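Local coordinates for calcium-binding EF hand family protein (Arabidopsis thaliana, PDB 6YIG), which carries an N-terminal EH domain that binds calcium through an EF-hand and probably serves as an adaptor in endocytosis within the plant TPLATE complex, at residues E86-N89 against A90-T94; S40-S43 against K44-A48. All coordinates share one frame; numbering follows the deposited sequence.

In the fold
Contact 2 comes first along the chain. It joins the loop after helix 30-37 to the start of helix 44-54: residues 40-43 are the end of the loop, Ser43 is the N-cap, and 44-48 begin the second helix. Contact 1 follows helix 64-78 and lies along helix 85-93 and into the loop at Thr94. Each contact is one continuous run of chain, so neither closes a loop. They are in series, without nesting. Their centres are about 19 Å apart and they do not touch. Both meet helix 64-78: Leu42 and Val46 reach it from contact 2, Ile87, Ala91 and Leu92 from contact 1. Both belong to the EH domain and lie away from its metal sites.

Contact 1 (E86-N89 against A90-T94); sequences EIVN and AALNT
Along helix 85-93 and into the loop at Thr94, Asn89 and Val88 meet Asn93, Leu92 and Thr94. Asn89 and Asn93 stand one turn apart on an exposed side of the helix. Asn93 ND2 gives a hydrogen bond to Asn89 OD1, at 2.9 Å and with an N-H...O angle of 158°. The acceptor lies near the amide plane of Asn93, but ND2 is tilted from the carbonyl plane of Asn89. The two side chains cross at about a right angle, with their amide planes 50° apart. In Asn89 a chi1 of -177° puts CG beside the carbonyl carbon, and the turn about chi2 then brings OD1 to Asn93. In the backbone, Asn93 N also bonds to Asn89 O, at 2.8 Å, so this pair is joined twice. The segment is the last helix of the chain, in the EH domain, and it packs on helix 64-78. The preceding i to i+4 bonds run from Ala90 N to Glu86 O and from Ala91 N to Ile87 O. Val88 and Leu92 lie side by side and point the same way, with Val88 CG1 3.6 Å from Leu92 CD1. Leu92 continues to Asn69 of helix 64-78. Thr94 lies beside Asn89: Thr94 CG2 is 3.5 Å from Asn89 O. Thr94 OG1 donates to a lone pair of Ala90 O at 2.7 Å and is also hydrogen-bonded to Ala96 N.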
# COMPACT_ATOMS: atom_id res chain seq x y z
N GLU A 86 0.84 14.72 -8.79
CA GLU A 86 2.02 14.28 -9.53
C GLU A 86 2.70 13.09 -8.85
O GLU A 86 3.11 12.12 -9.51
CB GLU A 86 2.99 15.44 -9.64
CG GLU A 86 4.01 15.34 -10.70
CD GLU A 86 4.54 16.72 -11.08
OE1 GLU A 86 4.98 16.87 -12.23
OE2 GLU A 86 4.50 17.65 -10.24
N ILE A 87 2.82 13.14 -7.52
CA ILE A 87 3.42 12.05 -6.77
C ILE A 87 2.57 10.79 -6.89
O ILE A 87 3.10 9.69 -7.06
CB ILE A 87 3.60 12.46 -5.29
CG1 ILE A 87 4.77 13.43 -5.15
CG2 ILE A 87 3.75 11.23 -4.41
CD1 ILE A 87 4.85 14.10 -3.79
N VAL A 88 1.25 10.94 -6.79
CA VAL A 88 0.35 9.80 -6.91
C VAL A 88 0.52 9.14 -8.28
O VAL A 88 0.67 7.92 -8.39
CB VAL A 88 -1.10 10.27 -6.69
CG1 VAL A 88 -2.09 9.25 -7.22
CG2 VAL A 88 -1.31 10.55 -5.22
N ASN A 89 0.51 9.94 -9.34
CA ASN A 89 0.66 9.39 -10.67
C ASN A 89 2.03 8.75 -10.85
O ASN A 89 2.17 7.72 -11.53
CB ASN A 89 0.44 10.47 -11.72
CG ASN A 89 0.50 9.94 -13.13
OD1 ASN A 89 -0.36 9.18 -13.55
ND2 ASN A 89 1.50 10.35 -13.86
N ALA A 90 3.05 9.33 -10.23
CA ALA A 90 4.39 8.75 -10.37
C ALA A 90 4.43 7.36 -9.77
O ALA A 90 5.05 6.45 -10.35
CB ALA A 90 5.42 9.63 -9.69
N ALA A 91 3.75 7.15 -8.65
CA ALA A 91 3.76 5.84 -7.99
C ALA A 91 2.85 4.83 -8.68
O ALA A 91 3.08 3.62 -8.60
CB ALA A 91 3.33 5.99 -6.53
N LEU A 92 1.79 5.29 -9.33
CA LEU A 92 0.76 4.41 -9.86
C LEU A 92 0.90 4.14 -11.35
O LEU A 92 0.45 3.09 -11.81
CB LEU A 92 -0.63 5.03 -9.62
CG LEU A 92 -1.00 5.25 -8.16
CD1 LEU A 92 -2.44 5.75 -8.10
CD2 LEU A 92 -0.82 4.03 -7.33
N ASN A 93 1.58 5.02 -12.09
CA ASN A 93 1.55 4.94 -13.54
C ASN A 93 2.90 5.15 -14.22
O ASN A 93 2.93 5.29 -15.45
CB ASN A 93 0.56 5.99 -14.11
CG ASN A 93 -0.89 5.65 -13.82
OD1 ASN A 93 -1.33 4.53 -14.05
ND2 ASN A 93 -1.64 6.63 -13.34
N THR A 94 4.01 5.15 -13.49
CA THR A 94 5.32 5.39 -14.08
C THR A 94 6.34 4.44 -13.47
O THR A 94 6.10 3.85 -12.41
CB THR A 94 5.81 6.84 -13.90
OG1 THR A 94 6.41 6.97 -12.60
CG2 THR A 94 4.66 7.85 -14.05

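Contact 2 (S40-S43 against K44-A48); sequences SGLS and KQVLA
The backbone of Ser40-Ser43 is a loop, and it passes without a gap into helix 44-54. Ser43 is the N-cap, with an extended backbone just before the first helical residue. Its carbonyl starts the helical pattern: Leu47 N bonds to Ser43 O at 3.0 Å, with an N-H...O angle of 163°. The Ser43 side chain caps the same turn. Ser43 OG accepts from Val46 N at 3.0 Å, equally straight. OG stands between the backbone N and the carbonyl carbon (chi1 77°), and this turns it toward the helix. Val46 CG2 comes tightly to Ser43 OG, at 3.2 Å. Leu42 points toward the helix, and Leu42 CD1 is 4.0 Å from Leu47 CD2 and 4.1 Å from Val46 CG1. The Leu42 and Leu47 side chains cross at about a right angle. Leu42 also leans on Val74, Ala77 and Gln78 of helix 64-78, and Val46 on Ala77. Ser40 makes an ST turn: its OG accepts from Leu42 N at 3.2 Å and is also bonded to Phe37 O. Leu47 CD1 and CD2 each lie 3.9 Å from Ser40 OG. The two Ser43 oxygens thus take up the N-H groups of Val46 and Leu47 in the first turn, and the buried Ser40 hydroxyl is bonded to backbone atoms at Phe37 and Leu42, beside the Leu42-Leu47 apolar contact.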
# COMPACT_ATOMS: atom_id res chain seq x y z
N SER A 40 1.03 1.38 10.41
CA SER A 40 1.77 2.27 9.54
C SER A 40 2.15 3.60 10.16
O SER A 40 3.00 4.30 9.60
CB SER A 40 0.95 2.58 8.28
OG SER A 40 -0.12 3.42 8.61
N GLY A 41 1.51 3.99 11.25
CA GLY A 41 1.76 5.30 11.84
C GLY A 41 1.16 6.47 11.11
O GLY A 41 1.41 7.62 11.51
N LEU A 42 0.35 6.24 10.09
CA LEU A 42 -0.26 7.29 9.31
C LEU A 42 -1.66 7.63 9.80
O LEU A 42 -2.34 6.82 10.44
CB LEU A 42 -0.34 6.88 7.84
CG LEU A 42 1.00 6.58 7.15
CD1 LEU A 42 0.74 6.20 5.69
CD2 LEU A 42 1.96 7.75 7.24
N SER A 43 -2.09 8.85 9.49
CA SER A 43 -3.42 9.30 9.83
C SER A 43 -4.48 8.53 9.06
O SER A 43 -4.25 8.02 7.96
CB SER A 43 -3.55 10.79 9.54
OG SER A 43 -3.70 11.00 8.16
N LYS A 44 -5.68 8.46 9.65
CA LYS A 44 -6.78 7.82 8.95
C LYS A 44 -7.14 8.58 7.67
O LYS A 44 -7.57 7.96 6.70
CB LYS A 44 -8.00 7.70 9.86
CG LYS A 44 -7.70 6.98 11.18
CD LYS A 44 -7.22 5.56 10.97
CE LYS A 44 -6.83 4.90 12.29
NZ LYS A 44 -5.37 4.62 12.38
N GLN A 45 -6.94 9.90 7.64
CA GLN A 45 -7.22 10.65 6.43
C GLN A 45 -6.31 10.23 5.30
O GLN A 45 -6.75 10.03 4.16
CB GLN A 45 -7.06 12.16 6.68
CG GLN A 45 -8.12 12.73 7.56
CD GLN A 45 -7.68 12.86 9.00
OE1 GLN A 45 -6.87 12.06 9.51
NE2 GLN A 45 -8.22 13.87 9.68
N VAL A 46 -5.01 10.08 5.58
CA VAL A 46 -4.06 9.68 4.56
C VAL A 46 -4.36 8.26 4.11
O VAL A 46 -4.35 7.95 2.90
CB VAL A 46 -2.63 9.84 5.09
CG1 VAL A 46 -1.62 9.18 4.18
CG2 VAL A 46 -2.28 11.31 5.26
N LEU A 47 -4.66 7.36 5.06
CA LEU A 47 -4.92 5.97 4.69
C LEU A 47 -6.20 5.85 3.87
O LEU A 47 -6.27 5.03 2.95
CB LEU A 47 -5.00 5.10 5.94
CG LEU A 47 -3.67 4.93 6.68
CD1 LEU A 47 -3.89 4.27 8.02
CD2 LEU A 47 -2.70 4.17 5.80
N ALA A 48 -7.21 6.67 4.17
CA ALA A 48 -8.40 6.70 3.33
C ALA A 48 -8.07 7.13 1.91
O ALA A 48 -8.57 6.54 0.94
CB ALA A 48 -9.44 7.66 3.92